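Local coordinates for protein indole-3-acetic acid-amido synthetase GH3.15 (Arabidopsis thaliana, PDB 6E1Q) that conjugates glutamine, and possibly cysteine, to the auxin precursor indole-3-butyric acid at the expense of ATP, and likewise joins glutamine to the herbicide 2,4-DB, at residues 437-442 against 476-481; 445-450 against 508-513; 513-518 against 523-528. All coordinates share one frame; numbering follows the deposited sequence.

Interaction 1: 437-442 against 476-481; sequences DKTYED and GHYVIY
Thr-439 and Tyr-478 sit on backbones that never approach each other closely, their CA atoms 10.1 Å apart, so a single long side chain spans the gap. It joins two elements of the C-terminal part of this GH3 enzyme: the short antiparallel pair formed by strands 430-432 and 439-440, and strand 477-485, an inner strand of a four-stranded mixed sheet. Tyr-478 reaches out from the sheet with CG anti to its carbonyl carbon, and its chi2 of -3° brings the ring plane almost into line with CA. The phenol oxygen then arrives between two polar side chains, both at the ring edge and near its plane. On one flank Asp-437 meets it from the opposite direction: the hydroxyl donates to Asp-437 OD2 over 2.7 Å, meeting that oxygen on its anti lone pair, the one turned away from OD1. Carboxylate and ring are twisted 42° against each other. On the other flank Thr-439 OG1 lies 2.6 Å from Tyr-478 OH, probably donating to it, although its proton has another acceptor within reach. The buried phenol oxygen thus has two polar partners, one bond firm and one probable.

The carboxylate itself is firmly placed. Asp-437 CG lies between the backbone N and carbonyl carbon, chi1 53°, and the group curls back over its own turn, where OD2 also accepts from the backbone N of Ile-434 and OD1 from that of Asp-435. This second shell would probably favour a charged carboxylate. Leu-432 and Leu-528 touch the tyrosine as well. The ring edge itself is near both partners: Tyr-478 CE1 is 3.3 Å from Asp-437 OD2, while CE2 stands 3.4 Å from Thr-439 OG1.

Interaction 2: 445-450 against 508-513; sequences LKAVTN and EESLDA
Ala-447 and Ser-510 bring their backbones within 4.9 Å, CA to CA, a close approach that small side chains make possible. Ser-510 CB rests directly against the alanine, 3.5 Å from both its CA and its CB. The serine OG stands beside its own backbone N, chi1 -72°, which directs the hydroxyl along the neighbouring helix toward Asn-450, and Ser-510 OG lies 2.8 Å from Asn-450 OD1. Beside this polar pair the contact is apolar: the CD2 branch of Leu-511 touches Ala-447 CB at 3.9 Å.

A next layer bears on the polar groups. The one proton of Ser-510 OG may go to Asn-450 OD1 or to the carbonyl O of Thr-506, one turn earlier in the chain, two acceptors that compete for it. Asn-450 OD1 is also approached by Lys-446, one turn earlier on the same helix, whose NZ donates to it on a lone pair in the carbonyl plane at 3.2 Å, with a C=O...N angle of 125°. The contact sets the middle of helix 441-452 against the last part of helix 497-510, two helices of the alpha/beta C-terminal domain, the first of which also packs on strand 461-470.

Farther out, Leu-511 N bonds to Glu-508 O over 3.1 Å. Asp-512 follows as the N-cap of helix 513-522, its OD1 taking the backbone N of Tyr-515.

Interaction 3: 513-518 against 523-528; sequences AVYRKG and KNIGPL
Tyr-515 and Ile-525, with Gly-518, give up most of the surface hidden where helix 513-522 meets the segment that follows it. Tyr-515 carries its ring anti to the backbone N, chi1 -180°, alongside the helix and toward the returning chain. There Ile-525 meets it aslant: the CG2 branch sits 3.6 Å from Tyr-515 CE2. The other branch of the isoleucine turns to the helix backbone, its CD1 lying 3.7 Å from Tyr-515 O and 3.8 Å from Gly-518 CA. With no side chain at Gly-518, the helix offers a bare CA to that methyl, and the CA atoms of Gly-518 and Ile-525 come within 5.3 Å.

Gly-518 also contributes its carbonyl. Lys-523 N donates to Gly-518 O over 2.9 Å, reaching back five residues where an alpha-helical bond reaches back four. The bond is bent, with an N-H...O angle of 130°, and the donor is tilted 27° out of the carbonyl plane. Lys-523 has already left the helix, and its positive phi turns the chain so that Ile-525 can fold back.

At the far end of the ring the phenol oxygen has several partners. Glu-508 OE2 is a hydrogen-bond partner, and a water in the ring plane donates to Tyr-515 OH and to Gly-526 O, bridging the helix to the returning chain. Leu-528, roughly at right angles to the tyrosine, brings CB to 3.6 Å from Tyr-515 OH. From there the chain enters strand 529-533, parallel to its neighbour 477-485; with the intervening helices 497-510 and 513-522 this completes a beta-alpha-beta crossover.

Overall arrangement
The three contacts cluster in the C-terminal part of the chain, away from the ATP and herbicide sites. Interaction 1 has its centre about 10 Å from that of each of the others, whereas the centres of interactions 2 and 3 are about 13 Å apart. Aromatic packing joins interaction 1 to interaction 3, Tyr-478 CE2 lying 3.5 Å from Tyr-515 CE2 with the rings at about 40°. A probable backbone hydrogen bond of 2.7 Å from Gly-526 N to Gly-476 O ties the same two together. Leu-511 links interactions 1 and 2, its CD1 4.0 Å from Tyr-478 CE2. Interactions 2 and 3 share Ala-513, and Arg-516 NE lies 2.8 Å from Leu-511 O in a probable hydrogen bond.

Interaction 1: 437-442 against 476-481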
loop_
_atom_site.group_PDB
_atom_site.type_symbol
_atom_site.label_atom_id
_atom_site.label_comp_id
_atom_site.label_asym_id
_atom_site.label_seq_id
_atom_site.Cartn_x
_atom_site.Cartn_y
_atom_site.Cartn_z
ATOM N N ASP A 437 25.625 -9.493 -8.967
ATOM C CA ASP A 437 24.953 -8.940 -7.805
ATOM C C ASP A 437 23.475 -8.771 -8.141
ATOM O O ASP A 437 23.124 -8.273 -9.219
ATOM C CB ASP A 437 25.571 -7.594 -7.404
ATOM C CG ASP A 437 25.636 -6.602 -8.553
ATOM O OD1 ASP A 437 26.361 -6.870 -9.540
ATOM O OD2 ASP A 437 24.964 -5.551 -8.462
ATOM N N LYS A 438 22.607 -9.260 -7.261
ATOM C CA LYS A 438 21.159 -9.098 -7.403
ATOM C C LYS A 438 20.649 -8.566 -6.064
ATOM O O LYS A 438 20.372 -9.339 -5.140
ATOM C CB LYS A 438 20.474 -10.408 -7.798
ATOM C CG LYS A 438 20.963 -11.040 -9.104
ATOM C CD LYS A 438 20.822 -10.104 -10.301
ATOM C CE LYS A 438 21.003 -10.864 -11.619
ATOM N NZ LYS A 438 21.347 -9.981 -12.779
ATOM N N THR A 439 20.521 -7.243 -5.950
ATOM C CA THR A 439 20.109 -6.637 -4.692
ATOM C C THR A 439 18.592 -6.491 -4.683
ATOM O O THR A 439 18.010 -5.860 -5.574
ATOM C CB THR A 439 20.801 -5.297 -4.477
ATOM O OG1 THR A 439 22.215 -5.518 -4.375
ATOM C CG2 THR A 439 20.277 -4.616 -3.199
ATOM N N TYR A 440 17.962 -7.087 -3.681
ATOM C CA TYR A 440 16.516 -7.099 -3.569
ATOM C C TYR A 440 16.040 -5.856 -2.840
ATOM O O TYR A 440 16.787 -5.220 -2.083
ATOM C CB TYR A 440 16.043 -8.357 -2.835
ATOM C CG TYR A 440 16.070 -9.602 -3.698
ATOM C CD1 TYR A 440 17.266 -10.259 -3.966
ATOM C CD2 TYR A 440 14.902 -10.090 -4.289
ATOM C CE1 TYR A 440 17.295 -11.390 -4.766
ATOM C CE2 TYR A 440 14.920 -11.222 -5.097
ATOM C CZ TYR A 440 16.122 -11.861 -5.327
ATOM O OH TYR A 440 16.161 -12.975 -6.120
ATOM N N GLU A 441 14.765 -5.530 -3.059
ATOM C CA GLU A 441 14.190 -4.343 -2.437
ATOM C C GLU A 441 14.225 -4.432 -0.917
ATOM O O GLU A 441 14.556 -3.448 -0.249
ATOM C CB GLU A 441 12.754 -4.125 -2.928
ATOM C CG GLU A 441 12.160 -2.788 -2.512
ATOM C CD GLU A 441 10.770 -2.566 -3.108
ATOM O OE1 GLU A 441 9.764 -2.898 -2.441
ATOM O OE2 GLU A 441 10.696 -2.088 -4.261
ATOM N N ASP A 442 13.908 -5.604 -0.342
ATOM C CA ASP A 442 13.879 -5.681 1.123
ATOM C C ASP A 442 15.268 -5.482 1.731
ATOM O O ASP A 442 15.396 -4.865 2.797
ATOM C CB ASP A 442 13.263 -7.001 1.603
ATOM C CG ASP A 442 13.873 -8.233 0.936
ATOM O OD1 ASP A 442 15.004 -8.156 0.423
ATOM O OD2 ASP A 442 13.207 -9.292 0.932
ATOM N N GLY A 476 31.363 -0.776 -12.312
ATOM C CA GLY A 476 30.030 -0.328 -11.984
ATOM C C GLY A 476 29.843 -0.161 -10.489
ATOM O O GLY A 476 30.542 -0.766 -9.675
ATOM N N HIS A 477 28.889 0.694 -10.117
ATOM C CA HIS A 477 28.579 0.887 -8.703
ATOM C C HIS A 477 27.144 1.378 -8.538
ATOM O O HIS A 477 26.515 1.864 -9.480
ATOM C CB HIS A 477 29.568 1.846 -8.035
ATOM C CG HIS A 477 29.372 3.282 -8.408
ATOM N ND1 HIS A 477 29.806 3.808 -9.606
ATOM C CD2 HIS A 477 28.789 4.305 -7.738
ATOM C CE1 HIS A 477 29.508 5.094 -9.654
ATOM N NE2 HIS A 477 28.886 5.420 -8.535
ATOM N N TYR A 478 26.632 1.219 -7.322
ATOM C CA TYR A 478 25.297 1.679 -6.983
ATOM C C TYR A 478 25.304 3.170 -6.693
ATOM O O TYR A 478 26.231 3.699 -6.072
ATOM C CB TYR A 478 24.757 0.952 -5.756
ATOM C CG TYR A 478 24.485 -0.521 -5.924
ATOM C CD1 TYR A 478 24.655 -1.156 -7.143
ATOM C CD2 TYR A 478 24.051 -1.279 -4.843
ATOM C CE1 TYR A 478 24.400 -2.511 -7.276
ATOM C CE2 TYR A 478 23.786 -2.619 -4.970
ATOM C CZ TYR A 478 23.967 -3.234 -6.182
ATOM O OH TYR A 478 23.711 -4.577 -6.297
ATOM N N VAL A 479 24.239 3.837 -7.126
ATOM C CA VAL A 479 23.944 5.221 -6.785
ATOM C C VAL A 479 22.642 5.236 -5.991
ATOM O O VAL A 479 21.605 4.783 -6.497
ATOM C CB VAL A 479 23.807 6.091 -8.048
ATOM C CG1 VAL A 479 23.299 7.467 -7.676
ATOM C CG2 VAL A 479 25.131 6.188 -8.788
ATOM N N ILE A 480 22.681 5.768 -4.767
ATOM C CA ILE A 480 21.474 5.981 -3.964
ATOM C C ILE A 480 21.193 7.479 -3.858
ATOM O O ILE A 480 22.047 8.250 -3.401
ATOM C CB ILE A 480 21.597 5.347 -2.569
ATOM C CG1 ILE A 480 22.364 4.029 -2.646
ATOM C CG2 ILE A 480 20.214 5.140 -1.963
ATOM C CD1 ILE A 480 21.606 2.903 -3.311
ATOM N N TYR A 481 19.987 7.894 -4.260
ATOM C CA TYR A 481 19.562 9.290 -4.140
ATOM C C TYR A 481 18.840 9.496 -2.807
ATOM O O TYR A 481 17.835 8.838 -2.533
ATOM C CB TYR A 481 18.646 9.695 -5.300
ATOM C CG TYR A 481 19.270 9.551 -6.676
ATOM C CD1 TYR A 481 20.036 10.572 -7.228
ATOM C CD2 TYR A 481 19.094 8.386 -7.420
ATOM C CE1 TYR A 481 20.621 10.434 -8.493
ATOM C CE2 TYR A 481 19.669 8.240 -8.680
ATOM C CZ TYR A 481 20.423 9.268 -9.207
ATOM O OH TYR A 481 20.976 9.105 -10.445
#

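Interaction 2: 445-450 against 508-513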
loop_
_atom_site.group_PDB
_atom_site.type_symbol
_atom_site.label_atom_id
_atom_site.label_comp_id
_atom_site.label_asym_id
_atom_site.label_seq_id
_atom_site.Cartn_x
_atom_site.Cartn_y
_atom_site.Cartn_z
ATOM N N LEU A 445 16.164 -1.713 1.415
ATOM C CA LEU A 445 15.407 -0.974 2.429
ATOM C C LEU A 445 16.042 -1.112 3.813
ATOM O O LEU A 445 16.165 -0.130 4.561
ATOM C CB LEU A 445 13.957 -1.471 2.440
ATOM C CG LEU A 445 13.080 -1.024 1.259
ATOM C CD1 LEU A 445 11.795 -1.855 1.148
ATOM C CD2 LEU A 445 12.715 0.461 1.396
ATOM N N LYS A 446 16.432 -2.332 4.190
ATOM C CA LYS A 446 17.050 -2.490 5.502
ATOM C C LYS A 446 18.399 -1.784 5.555
ATOM O O LYS A 446 18.742 -1.167 6.574
ATOM C CB LYS A 446 17.201 -3.970 5.860
ATOM C CG LYS A 446 17.981 -4.150 7.163
ATOM C CD LYS A 446 17.805 -5.513 7.818
ATOM C CE LYS A 446 18.445 -5.520 9.212
ATOM N NZ LYS A 446 19.922 -5.246 9.175
ATOM N N ALA A 447 19.161 -1.833 4.455
ATOM C CA ALA A 447 20.449 -1.143 4.405
ATOM C C ALA A 447 20.282 0.360 4.607
ATOM O O ALA A 447 21.020 0.981 5.378
ATOM C CB ALA A 447 21.135 -1.425 3.068
ATOM N N VAL A 448 19.314 0.960 3.906
ATOM C CA VAL A 448 19.073 2.400 4.003
ATOM C C VAL A 448 18.542 2.763 5.386
ATOM O O VAL A 448 18.917 3.789 5.961
ATOM C CB VAL A 448 18.105 2.842 2.884
ATOM C CG1 VAL A 448 17.495 4.197 3.193
ATOM C CG2 VAL A 448 18.816 2.861 1.535
ATOM N N THR A 449 17.676 1.916 5.947
ATOM C CA THR A 449 17.270 2.049 7.348
ATOM C C THR A 449 18.469 2.100 8.289
ATOM O O THR A 449 18.553 2.976 9.161
ATOM C CB THR A 449 16.347 0.886 7.717
ATOM O OG1 THR A 449 15.090 1.054 7.047
ATOM C CG2 THR A 449 16.123 0.796 9.239
ATOM N N ASN A 450 19.393 1.138 8.156
ATOM C CA ASN A 450 20.594 1.158 8.988
ATOM C C ASN A 450 21.388 2.433 8.775
ATOM O O ASN A 450 21.859 3.048 9.739
ATOM C CB ASN A 450 21.494 -0.042 8.687
ATOM C CG ASN A 450 20.899 -1.360 9.140
ATOM O OD1 ASN A 450 21.233 -2.420 8.598
ATOM N ND2 ASN A 450 20.040 -1.309 10.141
ATOM N N GLU A 508 26.510 -0.341 2.360
ATOM C CA GLU A 508 27.270 -1.433 1.756
ATOM C C GLU A 508 27.420 -2.598 2.713
ATOM O O GLU A 508 27.267 -3.758 2.320
ATOM C CB GLU A 508 28.651 -0.956 1.334
ATOM C CG GLU A 508 28.656 0.009 0.191
ATOM C CD GLU A 508 29.995 0.035 -0.500
ATOM O OE1 GLU A 508 30.985 0.439 0.149
ATOM O OE2 GLU A 508 30.061 -0.360 -1.680
ATOM N N GLU A 509 27.731 -2.303 3.976
ATOM C CA GLU A 509 27.943 -3.353 4.959
ATOM C C GLU A 509 26.666 -4.133 5.209
ATOM O O GLU A 509 26.727 -5.269 5.692
ATOM C CB GLU A 509 28.482 -2.727 6.257
ATOM C CG GLU A 509 28.688 -3.667 7.436
ATOM C CD GLU A 509 29.964 -4.501 7.337
ATOM O OE1 GLU A 509 30.719 -4.345 6.353
ATOM O OE2 GLU A 509 30.211 -5.315 8.254
ATOM N N SER A 510 25.511 -3.546 4.871
ATOM C CA SER A 510 24.211 -4.170 5.050
ATOM C C SER A 510 23.736 -4.958 3.835
ATOM O O SER A 510 22.698 -5.621 3.925
ATOM C CB SER A 510 23.162 -3.111 5.371
ATOM O OG SER A 510 23.311 -2.591 6.670
ATOM N N LEU A 511 24.429 -4.879 2.698
ATOM C CA LEU A 511 23.986 -5.606 1.519
ATOM C C LEU A 511 24.452 -7.060 1.635
ATOM O O LEU A 511 25.057 -7.462 2.635
ATOM C CB LEU A 511 24.480 -4.910 0.252
ATOM C CG LEU A 511 24.017 -3.453 0.078
ATOM C CD1 LEU A 511 24.685 -2.791 -1.109
ATOM C CD2 LEU A 511 22.506 -3.329 -0.046
ATOM N N ASP A 512 24.168 -7.873 0.618
ATOM C CA ASP A 512 24.382 -9.305 0.778
ATOM C C ASP A 512 25.809 -9.704 0.403
ATOM O O ASP A 512 26.626 -8.890 -0.039
ATOM C CB ASP A 512 23.331 -10.107 -0.002
ATOM C CG ASP A 512 23.527 -10.079 -1.523
ATOM O OD1 ASP A 512 24.577 -9.644 -2.040
ATOM O OD2 ASP A 512 22.586 -10.515 -2.218
ATOM N N ALA A 513 26.102 -10.994 0.580
ATOM C CA ALA A 513 27.458 -11.493 0.388
ATOM C C ALA A 513 27.925 -11.369 -1.057
ATOM O O ALA A 513 29.123 -11.182 -1.299
ATOM C CB ALA A 513 27.547 -12.947 0.844
#

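Interaction 3: 513-518 against 523-528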
loop_
_atom_site.group_PDB
_atom_site.type_symbol
_atom_site.label_atom_id
_atom_site.label_comp_id
_atom_site.label_asym_id
_atom_site.label_seq_id
_atom_site.Cartn_x
_atom_site.Cartn_y
_atom_site.Cartn_z
ATOM N N ALA A 513 26.102 -10.994 0.580
ATOM C CA ALA A 513 27.458 -11.493 0.388
ATOM C C ALA A 513 27.925 -11.369 -1.057
ATOM O O ALA A 513 29.123 -11.182 -1.299
ATOM C CB ALA A 513 27.547 -12.947 0.844
ATOM N N VAL A 514 27.013 -11.482 -2.027
ATOM C CA VAL A 514 27.435 -11.389 -3.421
ATOM C C VAL A 514 27.905 -9.976 -3.729
ATOM O O VAL A 514 28.957 -9.780 -4.352
ATOM C CB VAL A 514 26.310 -11.847 -4.371
ATOM C CG1 VAL A 514 26.730 -11.663 -5.822
ATOM C CG2 VAL A 514 25.968 -13.309 -4.120
ATOM N N TYR A 515 27.150 -8.973 -3.274
ATOM C CA TYR A 515 27.620 -7.593 -3.362
ATOM C C TYR A 515 28.952 -7.429 -2.639
ATOM O O TYR A 515 29.909 -6.871 -3.186
ATOM C CB TYR A 515 26.576 -6.630 -2.774
ATOM C CG TYR A 515 27.016 -5.182 -2.844
ATOM C CD1 TYR A 515 27.792 -4.613 -1.827
ATOM C CD2 TYR A 515 26.691 -4.389 -3.942
ATOM C CE1 TYR A 515 28.220 -3.289 -1.903
ATOM C CE2 TYR A 515 27.106 -3.068 -4.024
ATOM C CZ TYR A 515 27.869 -2.529 -2.997
ATOM O OH TYR A 515 28.295 -1.232 -3.078
ATOM N N ARG A 516 29.031 -7.909 -1.400
ATOM C CA ARG A 516 30.193 -7.588 -0.582
ATOM C C ARG A 516 31.429 -8.329 -1.074
ATOM O O ARG A 516 32.525 -7.755 -1.117
ATOM C CB ARG A 516 29.894 -7.895 0.882
ATOM C CG ARG A 516 28.944 -6.872 1.498
ATOM C CD ARG A 516 28.685 -7.125 2.979
ATOM N NE ARG A 516 27.734 -8.214 3.181
ATOM C CZ ARG A 516 28.077 -9.461 3.486
ATOM N NH1 ARG A 516 29.354 -9.789 3.629
ATOM N NH2 ARG A 516 27.140 -10.383 3.646
ATOM N N LYS A 517 31.267 -9.593 -1.477
ATOM C CA LYS A 517 32.364 -10.305 -2.126
ATOM C C LYS A 517 32.787 -9.592 -3.404
ATOM O O LYS A 517 33.983 -9.494 -3.705
ATOM C CB LYS A 517 31.956 -11.750 -2.413
ATOM C CG LYS A 517 33.072 -12.602 -2.977
ATOM C CD LYS A 517 32.953 -12.864 -4.454
ATOM C CE LYS A 517 33.416 -14.286 -4.761
ATOM N NZ LYS A 517 33.623 -14.503 -6.211
ATOM N N GLY A 518 31.817 -9.064 -4.157
ATOM C CA GLY A 518 32.151 -8.261 -5.321
ATOM C C GLY A 518 33.001 -7.054 -4.973
ATOM O O GLY A 518 33.932 -6.706 -5.700
ATOM N N LYS A 523 36.361 -7.636 -7.088
ATOM C CA LYS A 523 36.809 -6.331 -7.598
ATOM C C LYS A 523 35.925 -5.780 -8.716
ATOM O O LYS A 523 36.270 -4.752 -9.311
ATOM C CB LYS A 523 38.269 -6.385 -8.076
ATOM C CG LYS A 523 38.935 -5.046 -8.351
ATOM C CD LYS A 523 38.662 -4.059 -7.235
ATOM C CE LYS A 523 39.338 -4.508 -5.953
ATOM N NZ LYS A 523 40.700 -3.922 -5.852
ATOM N N ASN A 524 34.780 -6.395 -9.020
ATOM C CA ASN A 524 33.969 -5.893 -10.125
ATOM C C ASN A 524 32.920 -4.870 -9.703
ATOM O O ASN A 524 32.218 -4.332 -10.570
ATOM C CB ASN A 524 33.259 -7.038 -10.854
ATOM C CG ASN A 524 32.544 -7.978 -9.914
ATOM O OD1 ASN A 524 32.968 -9.109 -9.708
ATOM N ND2 ASN A 524 31.470 -7.495 -9.299
ATOM N N ILE A 525 32.774 -4.596 -8.409
ATOM C CA ILE A 525 31.819 -3.609 -7.911
ATOM C C ILE A 525 32.598 -2.473 -7.266
ATOM O O ILE A 525 33.452 -2.710 -6.403
ATOM C CB ILE A 525 30.812 -4.231 -6.925
ATOM C CG1 ILE A 525 29.931 -5.256 -7.644
ATOM C CG2 ILE A 525 29.915 -3.158 -6.323
ATOM C CD1 ILE A 525 29.220 -6.229 -6.717
ATOM N N GLY A 526 32.322 -1.244 -7.700
ATOM C CA GLY A 526 32.985 -0.080 -7.164
ATOM C C GLY A 526 32.302 0.455 -5.916
ATOM O O GLY A 526 31.330 -0.119 -5.410
ATOM N N PRO A 527 32.796 1.584 -5.404
ATOM C CA PRO A 527 32.310 2.087 -4.112
ATOM C C PRO A 527 30.917 2.689 -4.223
ATOM O O PRO A 527 30.645 3.502 -5.107
ATOM C CB PRO A 527 33.352 3.147 -3.728
ATOM C CG PRO A 527 34.518 2.937 -4.692
ATOM C CD PRO A 527 33.904 2.393 -5.932
ATOM N N LEU A 528 30.038 2.303 -3.301
ATOM C CA LEU A 528 28.684 2.833 -3.317
ATOM C C LEU A 528 28.705 4.344 -3.155
ATOM O O LEU A 528 29.543 4.909 -2.444
ATOM C CB LEU A 528 27.836 2.207 -2.215
ATOM C CG LEU A 528 26.362 2.632 -2.154
ATOM C CD1 LEU A 528 25.471 1.442 -1.873
ATOM C CD2 LEU A 528 26.155 3.711 -1.090
HETATM O O HOH W 1 28.308 0.202 -5.276
#